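Local coordinates for lipoprotein (Bacillus anthracis, PDB 4JG9) that is of unknown function but is a putative lipoprotein, probably tethered to the bacterial membrane by a lipid anchor and perhaps lipid-binding, at residues S43-S48 with S105-K110; M91-D96 with T140-L145. All coordinates share one frame; numbering follows the deposited sequence.

Contact 1. Residues S43-S48 with S105-K110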
ATOM      1  N   SER A  43       7.152   3.475  -7.506  1.00 46.83           N
ATOM      2  CA  SER A  43       7.735   4.383  -8.492  1.00 45.74           C
ATOM      3  C   SER A  43       7.624   3.876  -9.928  1.00 45.75           C
ATOM      4  O   SER A  43       7.747   4.659 -10.863  1.00 44.73           O
ATOM      5  CB  SER A  43       9.192   4.660  -8.163  1.00 40.99           C
ATOM      6  OG  SER A  43       9.955   3.488  -8.364  1.00 45.12           O
ATOM      7  N   PHE A  44       7.422   2.572 -10.104  1.00 47.76           N
ATOM      8  CA  PHE A  44       7.295   2.009 -11.452  1.00 44.42           C
ATOM      9  C   PHE A  44       5.877   2.100 -11.977  1.00 46.73           C
ATOM     10  O   PHE A  44       5.607   1.712 -13.114  1.00 50.37           O
ATOM     11  CB  PHE A  44       7.834   0.567 -11.548  1.00 38.15           C
ATOM     12  CG  PHE A  44       7.273  -0.375 -10.514  1.00 36.02           C
ATOM     13  CD1 PHE A  44       6.079  -1.054 -10.742  1.00 40.79           C
ATOM     14  CD2 PHE A  44       7.949  -0.589  -9.312  1.00 34.32           C
ATOM     15  CE1 PHE A  44       5.557  -1.948  -9.782  1.00 38.79           C
ATOM     16  CE2 PHE A  44       7.447  -1.469  -8.353  1.00 38.13           C
ATOM     17  CZ  PHE A  44       6.247  -2.156  -8.588  1.00 37.42           C
ATOM     18  N   PHE A  45       4.975   2.659 -11.189  1.00 48.19           N
ATOM     19  CA  PHE A  45       3.617   2.823 -11.656  1.00 47.92           C
ATOM     20  C   PHE A  45       3.380   4.213 -12.210  1.00 50.86           C
ATOM     21  O   PHE A  45       3.675   5.206 -11.565  1.00 54.70           O
ATOM     22  CB  PHE A  45       2.602   2.564 -10.554  1.00 47.10           C
ATOM     23  CG  PHE A  45       1.216   2.994 -10.918  1.00 51.33           C
ATOM     24  CD1 PHE A  45       0.419   2.198 -11.707  1.00 46.78           C
ATOM     25  CD2 PHE A  45       0.722   4.208 -10.496  1.00 49.20           C
ATOM     26  CE1 PHE A  45      -0.852   2.593 -12.056  1.00 45.19           C
ATOM     27  CE2 PHE A  45      -0.547   4.612 -10.842  1.00 47.51           C
ATOM     28  CZ  PHE A  45      -1.335   3.802 -11.622  1.00 44.87           C
ATOM     29  N   HIS A  46       2.835   4.265 -13.415  1.00 51.65           N
ATOM     30  CA  HIS A  46       2.492   5.519 -14.050  1.00 52.49           C
ATOM     31  C   HIS A  46       1.060   5.440 -14.524  1.00 53.30           C
ATOM     32  O   HIS A  46       0.593   4.391 -14.932  1.00 52.54           O
ATOM     33  CB  HIS A  46       3.416   5.810 -15.227  1.00 64.06           C
ATOM     34  CG  HIS A  46       4.868   5.683 -14.899  1.00 86.70           C
ATOM     35  ND1 HIS A  46       5.533   6.587 -14.102  1.00 91.75           N
ATOM     36  CD2 HIS A  46       5.786   4.758 -15.265  1.00 91.94           C
ATOM     37  CE1 HIS A  46       6.797   6.222 -13.987  1.00 91.26           C
ATOM     38  NE2 HIS A  46       6.976   5.115 -14.682  1.00 92.75           N
ATOM     39  N   LEU A  47       0.367   6.562 -14.474  1.00 57.88           N
ATOM     40  CA  LEU A  47      -1.024   6.616 -14.880  1.00 56.78           C
ATOM     41  C   LEU A  47      -1.199   6.288 -16.353  1.00 58.60           C
ATOM     42  O   LEU A  47      -2.254   5.843 -16.776  1.00 61.72           O
ATOM     43  CB  LEU A  47      -1.636   7.970 -14.547  1.00 55.79           C
ATOM     44  CG  LEU A  47      -2.183   8.062 -13.129  1.00 59.38           C
ATOM     45  CD1 LEU A  47      -2.809   9.419 -12.880  1.00 62.56           C
ATOM     46  CD2 LEU A  47      -3.201   6.965 -12.896  1.00 54.85           C
ATOM     47  N   SER A  48      -0.178   6.548 -17.148  1.00 54.67           N
ATOM     48  CA  SER A  48      -0.310   6.334 -18.583  1.00 55.40           C
ATOM     49  C   SER A  48      -0.760   4.920 -18.949  1.00 55.11           C
ATOM     50  O   SER A  48      -1.243   4.718 -20.058  1.00 57.74           O
ATOM     51  CB  SER A  48       0.990   6.668 -19.316  1.00 59.60           C
ATOM     52  OG  SER A  48       2.065   5.868 -18.850  1.00 61.82           O
ATOM     53  N   SER A 105       4.086  -8.086  -9.348  1.00 38.32           N
ATOM     54  CA  SER A 105       3.303  -7.000  -8.759  1.00 43.21           C
ATOM     55  C   SER A 105       1.958  -6.815  -9.457  1.00 42.48           C
ATOM     56  O   SER A 105       1.840  -6.942 -10.681  1.00 42.76           O
ATOM     57  CB  SER A 105       4.069  -5.668  -8.797  1.00 44.46           C
ATOM     58  OG  SER A 105       5.359  -5.765  -8.218  1.00 41.74           O
ATOM     59  N   ILE A 106       0.942  -6.516  -8.661  1.00 39.80           N
ATOM     60  CA  ILE A 106      -0.356  -6.182  -9.198  1.00 41.21           C
ATOM     61  C   ILE A 106      -0.824  -4.870  -8.598  1.00 39.78           C
ATOM     62  O   ILE A 106      -0.959  -4.749  -7.384  1.00 40.30           O
ATOM     63  CB  ILE A 106      -1.401  -7.244  -8.885  1.00 44.59           C
ATOM     64  CG1 ILE A 106      -1.047  -8.552  -9.584  1.00 46.82           C
ATOM     65  CG2 ILE A 106      -2.773  -6.772  -9.357  1.00 44.39           C
ATOM     66  CD1 ILE A 106      -1.819  -9.718  -9.052  1.00 49.74           C
ATOM     67  N   ILE A 107      -1.072  -3.890  -9.458  1.00 39.72           N
ATOM     68  CA  ILE A 107      -1.554  -2.585  -9.037  1.00 40.08           C
ATOM     69  C   ILE A 107      -2.920  -2.342  -9.662  1.00 44.83           C
ATOM     70  O   ILE A 107      -3.033  -2.265 -10.885  1.00 49.45           O
ATOM     71  CB  ILE A 107      -0.605  -1.485  -9.505  1.00 41.77           C
ATOM     72  CG1 ILE A 107       0.809  -1.734  -8.955  1.00 38.86           C
ATOM     73  CG2 ILE A 107      -1.134  -0.117  -9.105  1.00 43.77           C
ATOM     74  CD1 ILE A 107       1.778  -0.602  -9.244  1.00 36.65           C
ATOM     75  N   ALA A 108      -3.943  -2.186  -8.828  1.00 42.98           N
ATOM     76  CA  ALA A 108      -5.325  -2.101  -9.300  1.00 41.26           C
ATOM     77  C   ALA A 108      -5.881  -0.686  -9.237  1.00 46.23           C
ATOM     78  O   ALA A 108      -5.520   0.113  -8.351  1.00 48.97           O
ATOM     79  CB  ALA A 108      -6.209  -3.038  -8.497  1.00 33.73           C
ATOM     80  N   LEU A 109      -6.735  -0.363 -10.198  1.00 45.19           N
ATOM     81  CA  LEU A 109      -7.492   0.886 -10.151  1.00 46.10           C
ATOM     82  C   LEU A 109      -8.926   0.638 -10.555  1.00 48.77           C
ATOM     83  O   LEU A 109      -9.205  -0.066 -11.533  1.00 50.78           O
ATOM     84  CB  LEU A 109      -6.890   1.947 -11.069  1.00 47.58           C
ATOM     85  CG  LEU A 109      -5.544   2.491 -10.589  1.00 51.43           C
ATOM     86  CD1 LEU A 109      -4.406   1.893 -11.399  1.00 46.91           C
ATOM     87  CD2 LEU A 109      -5.530   4.016 -10.625  1.00 55.45           C
ATOM     88  N   LYS A 110      -9.842   1.227  -9.805  1.00 44.28           N
ATOM     89  CA  LYS A 110     -11.237   1.123 -10.140  1.00 46.03           C
ATOM     90  C   LYS A 110     -11.521   2.013 -11.336  1.00 51.24           C
ATOM     91  O   LYS A 110     -10.784   2.968 -11.611  1.00 51.55           O
ATOM     92  CB  LYS A 110     -12.111   1.540  -8.953  1.00 50.67           C
ATOM     93  CG  LYS A 110     -13.545   1.070  -9.077  1.00 52.75           C
ATOM     94  CD  LYS A 110     -14.346   1.388  -7.848  1.00 51.27           C
ATOM     95  CE  LYS A 110     -15.740   0.806  -8.014  1.00 54.23           C
ATOM     96  NZ  LYS A 110     -16.621   1.102  -6.859  1.00 59.68           N
TER

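Contact 2. Residues M91-D96 with T140-L145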
HETATM    1  N   MSE A  91      -6.344 -18.975  -8.306  1.00 45.66           N
HETATM    2  CA  MSE A  91      -5.199 -19.520  -8.990  1.00 51.33           C
HETATM    3  C   MSE A  91      -4.819 -18.675 -10.211  1.00 52.52           C
HETATM    4  O   MSE A  91      -5.664 -18.344 -11.053  1.00 52.53           O
HETATM    5  CB  MSE A  91      -5.444 -20.986  -9.342  1.00 58.39           C
HETATM    6  CG  MSE A  91      -4.881 -21.950  -8.274  1.00 69.25           C
HETATM    7 SE   MSE A  91      -2.949 -22.141  -8.548  0.80 62.84          SE
HETATM    8  CE  MSE A  91      -3.128 -22.031 -10.479  1.00134.29           C
ATOM      9  N   TRP A  92      -3.548 -18.294 -10.277  1.00 47.17           N
ATOM     10  CA  TRP A  92      -3.043 -17.555 -11.425  1.00 43.65           C
ATOM     11  C   TRP A  92      -2.221 -18.474 -12.316  1.00 43.91           C
ATOM     12  O   TRP A  92      -1.577 -19.409 -11.827  1.00 45.84           O
ATOM     13  CB  TRP A  92      -2.224 -16.355 -10.976  1.00 41.35           C
ATOM     14  CG  TRP A  92      -3.088 -15.207 -10.601  1.00 45.96           C
ATOM     15  CD1 TRP A  92      -3.953 -15.144  -9.541  1.00 47.01           C
ATOM     16  CD2 TRP A  92      -3.180 -13.946 -11.271  1.00 43.13           C
ATOM     17  NE1 TRP A  92      -4.589 -13.925  -9.518  1.00 44.17           N
ATOM     18  CE2 TRP A  92      -4.128 -13.166 -10.564  1.00 44.10           C
ATOM     19  CE3 TRP A  92      -2.558 -13.398 -12.397  1.00 44.10           C
ATOM     20  CZ2 TRP A  92      -4.467 -11.865 -10.945  1.00 43.62           C
ATOM     21  CZ3 TRP A  92      -2.897 -12.098 -12.779  1.00 47.14           C
ATOM     22  CH2 TRP A  92      -3.843 -11.349 -12.050  1.00 45.93           C
ATOM     23  N   TYR A  93      -2.261 -18.211 -13.621  1.00 40.79           N
ATOM     24  CA  TYR A  93      -1.609 -19.073 -14.600  1.00 43.91           C
ATOM     25  C   TYR A  93      -0.675 -18.281 -15.503  1.00 45.62           C
ATOM     26  O   TYR A  93      -1.079 -17.268 -16.100  1.00 43.95           O
ATOM     27  CB  TYR A  93      -2.663 -19.786 -15.456  1.00 42.90           C
ATOM     28  CG  TYR A  93      -3.579 -20.700 -14.681  1.00 44.55           C
ATOM     29  CD1 TYR A  93      -4.722 -20.208 -14.064  1.00 44.68           C
ATOM     30  CD2 TYR A  93      -3.317 -22.062 -14.582  1.00 43.37           C
ATOM     31  CE1 TYR A  93      -5.578 -21.050 -13.359  1.00 46.63           C
ATOM     32  CE2 TYR A  93      -4.161 -22.909 -13.878  1.00 44.42           C
ATOM     33  CZ  TYR A  93      -5.293 -22.399 -13.272  1.00 48.56           C
ATOM     34  OH  TYR A  93      -6.141 -23.230 -12.570  1.00 50.98           O
ATOM     35  N   PHE A  94       0.561 -18.767 -15.623  1.00 43.93           N
ATOM     36  CA  PHE A  94       1.585 -18.102 -16.422  1.00 44.30           C
ATOM     37  C   PHE A  94       1.771 -18.824 -17.738  1.00 46.23           C
ATOM     38  O   PHE A  94       2.620 -19.708 -17.854  1.00 49.56           O
ATOM     39  CB  PHE A  94       2.890 -18.013 -15.629  1.00 46.65           C
ATOM     40  CG  PHE A  94       2.700 -17.426 -14.269  1.00 48.71           C
ATOM     41  CD1 PHE A  94       2.431 -16.078 -14.119  1.00 48.09           C
ATOM     42  CD2 PHE A  94       2.741 -18.226 -13.143  1.00 51.73           C
ATOM     43  CE1 PHE A  94       2.225 -15.538 -12.878  1.00 49.13           C
ATOM     44  CE2 PHE A  94       2.538 -17.691 -11.898  1.00 49.89           C
ATOM     45  CZ  PHE A  94       2.279 -16.346 -11.764  1.00 51.00           C
ATOM     46  N   LEU A  95       0.957 -18.431 -18.715  1.00 43.95           N
ATOM     47  CA  LEU A  95       0.834 -19.111 -19.994  1.00 42.73           C
ATOM     48  C   LEU A  95       2.013 -18.829 -20.897  1.00 53.20           C
ATOM     49  O   LEU A  95       2.396 -19.665 -21.722  1.00 62.14           O
ATOM     50  CB  LEU A  95      -0.461 -18.676 -20.687  1.00 44.29           C
ATOM     51  CG  LEU A  95      -1.697 -18.638 -19.778  1.00 49.97           C
ATOM     52  CD1 LEU A  95      -2.875 -18.018 -20.499  1.00 50.85           C
ATOM     53  CD2 LEU A  95      -2.059 -20.049 -19.314  1.00 52.49           C
ATOM     54  N   ASP A  96       2.587 -17.644 -20.738  1.00 52.99           N
ATOM     55  CA  ASP A  96       3.719 -17.225 -21.549  1.00 56.84           C
ATOM     56  C   ASP A  96       4.923 -18.159 -21.321  1.00 60.35           C
ATOM     57  O   ASP A  96       5.451 -18.258 -20.201  1.00 62.25           O
ATOM     58  CB  ASP A  96       4.060 -15.778 -21.204  1.00 55.36           C
ATOM     59  CG  ASP A  96       5.127 -15.185 -22.097  1.00 61.15           C
ATOM     60  OD1 ASP A  96       5.766 -15.926 -22.876  1.00 63.08           O
ATOM     61  OD2 ASP A  96       5.331 -13.954 -22.009  1.00 63.05           O
ATOM     62  N   THR A 140       7.360 -21.481 -13.435  1.00 53.82           N
ATOM     63  CA  THR A 140       6.370 -21.431 -12.362  1.00 51.44           C
ATOM     64  C   THR A 140       5.008 -21.982 -12.775  1.00 53.72           C
ATOM     65  O   THR A 140       4.392 -22.751 -12.052  1.00 55.71           O
ATOM     66  CB  THR A 140       6.176 -19.997 -11.846  1.00 48.19           C
ATOM     67  OG1 THR A 140       7.427 -19.480 -11.397  1.00 58.39           O
ATOM     68  CG2 THR A 140       5.205 -19.977 -10.696  1.00 38.94           C
ATOM     69  N   ASN A 141       4.552 -21.580 -13.950  1.00 48.18           N
ATOM     70  CA  ASN A 141       3.304 -22.077 -14.502  1.00 53.72           C
ATOM     71  C   ASN A 141       2.056 -21.614 -13.765  1.00 53.48           C
ATOM     72  O   ASN A 141       1.196 -20.974 -14.346  1.00 49.19           O
ATOM     73  CB  ASN A 141       3.340 -23.595 -14.621  1.00 54.24           C
ATOM     74  CG  ASN A 141       4.372 -24.065 -15.618  1.00 62.92           C
ATOM     75  OD1 ASN A 141       4.817 -23.305 -16.471  1.00 61.75           O
ATOM     76  ND2 ASN A 141       4.758 -25.323 -15.512  1.00 67.36           N
ATOM     77  N   GLU A 142       1.957 -21.940 -12.484  1.00 55.82           N
ATOM     78  CA  GLU A 142       0.792 -21.542 -11.704  1.00 55.37           C
ATOM     79  C   GLU A 142       1.120 -21.137 -10.271  1.00 53.77           C
ATOM     80  O   GLU A 142       2.082 -21.604  -9.684  1.00 58.25           O
ATOM     81  CB  GLU A 142      -0.291 -22.621 -11.743  1.00 59.60           C
ATOM     82  CG  GLU A 142      -0.033 -23.810 -10.843  1.00 66.46           C
ATOM     83  CD  GLU A 142      -1.121 -24.857 -10.943  1.00 72.38           C
ATOM     84  OE1 GLU A 142      -1.673 -25.047 -12.041  1.00 66.19           O
ATOM     85  OE2 GLU A 142      -1.416 -25.497  -9.918  1.00 76.68           O
ATOM     86  N   LEU A 143       0.290 -20.265  -9.715  1.00 47.27           N
ATOM     87  CA  LEU A 143       0.505 -19.697  -8.389  1.00 38.98           C
ATOM     88  C   LEU A 143      -0.802 -19.182  -7.782  1.00 40.43           C
ATOM     89  O   LEU A 143      -1.522 -18.403  -8.400  1.00 41.42           O
ATOM     90  CB  LEU A 143       1.546 -18.561  -8.464  1.00 36.23           C
ATOM     91  CG  LEU A 143       1.975 -17.918  -7.129  1.00 40.01           C
ATOM     92  CD1 LEU A 143       2.822 -18.867  -6.307  1.00 38.73           C
ATOM     93  CD2 LEU A 143       2.693 -16.592  -7.329  1.00 36.18           C
ATOM     94  N   PRO A 144      -1.108 -19.608  -6.554  1.00 43.76           N
ATOM     95  CA  PRO A 144      -2.317 -19.144  -5.867  1.00 46.00           C
ATOM     96  C   PRO A 144      -2.107 -17.796  -5.205  1.00 49.53           C
ATOM     97  O   PRO A 144      -1.116 -17.605  -4.525  1.00 53.20           O
ATOM     98  CB  PRO A 144      -2.565 -20.215  -4.807  1.00 40.92           C
ATOM     99  CG  PRO A 144      -1.308 -20.991  -4.699  1.00 40.89           C
ATOM    100  CD  PRO A 144      -0.316 -20.525  -5.726  1.00 39.23           C
ATOM    101  N   LEU A 145      -3.016 -16.864  -5.458  1.00 48.83           N
ATOM    102  CA  LEU A 145      -2.944 -15.533  -4.882  1.00 41.51           C
ATOM    103  C   LEU A 145      -4.257 -15.187  -4.198  1.00 40.61           C
ATOM    104  O   LEU A 145      -5.343 -15.349  -4.777  1.00 44.94           O
ATOM    105  CB  LEU A 145      -2.672 -14.502  -5.974  1.00 42.16           C
ATOM    106  CG  LEU A 145      -1.358 -14.668  -6.733  1.00 44.00           C
ATOM    107  CD1 LEU A 145      -1.238 -13.598  -7.815  1.00 42.05           C
ATOM    108  CD2 LEU A 145      -0.195 -14.600  -5.766  1.00 40.63           C
TER
HETATM  109  O   HOH W   1       4.927 -20.940 -18.021  1.00 50.57           O

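Contact 1. Residues S43-S48 with S105-K110
F45 and I107 bury the most surface here, 64 and 62 Å² of the 252 Å² shared by the two segments, with F44 next. CD1 of I107 comes to 3.5 Å from CB of F45, while the other branch, CG2, approaches the ring obliquely, 4.3 Å from the F45 centroid and 30° off its normal, an off-centre CH-pi contact. Chi1 of F45 (168°) sets CG anti to the backbone N; F45 and L109 reach toward each other tip to tip, CZ of F45 standing 3.6 Å from CD1 of L109. F44 reaches the strand where its CE1 is 4.0 Å from CD1 of I107 and its CZ 3.7 Å from OG of S105, a hydroxyl hydrogen-bonded to T131. S105, I107 and L109 alternate with I106 and A108, which point away, so one face of the strand takes all the contacts. Y160 meets F44, F45 and I107. The short segment directions differ by 16°, with CA atoms of F45 and I107 7.9 Å apart, too far for backbone pairing: a loop running into a 3-10 turn at L47, before strand 60-63, laid by its aromatic side chains over one face of an antiparallel sheet.

Contact 2. Residues M91-D96 with T140-L145
L145 lies over one face of the W92 indole, the two side chains crossing at about a right angle. CD1 of L145 is 3.6 Å from the centroid of the five-membered ring of W92, a CH-pi contact; CG of W92 is anti to the carbonyl carbon, beside the backbone N (chi1 -81°). F94 is turned differently: its ring presents an edge to L143, with CE2 of F94 3.7 Å from CB of L143, and the same CE2 meets CG2 of T140 obliquely. The frame for these side chains is an antiparallel pairing of strands 88-94 and 142-147. W92 and L143 form a hydrogen-bonded pair, N of W92 to O of L143 at 2.8 Å and N of L143 to O of W92 at 2.9 Å, flanked by the non-hydrogen-bonded pairs M91-P144 and Y93-E142. At the last residue of strand 88-94, N of F94 donates to O of N141, just ahead of strand 142-147, at 2.6 Å in a nearly straight bond (178°). On the face opposite W92 and L143, Y93 and E142 run side by side, their ring and carboxylate planes 87° apart. The selenium of M91, a selenomethionine, lies 3.7 Å from N of P144.

In the fold
From the N terminus, segment 43-48 comes first, in the loop before strand 60-63; contact 1 joins it to strand 102-110, closing a loop of 56 residues. Strand 88-94 lies within that loop, but its partner in contact 2, strand 142-147, comes after it, so the two closures cross rather than nest. Contact 2 adds strand 142-147 to the sheet that begins with 60-63, whereas contact 1 lies on the second sheet, built round 102-110. Their centres are about 20 Å apart, on opposite sides of the chain's centre. I106, pointing away from contact 1, bridges them: its CD1 is 3.9 Å from CZ2 of W92 and 4.1 Å from CD1 of L145.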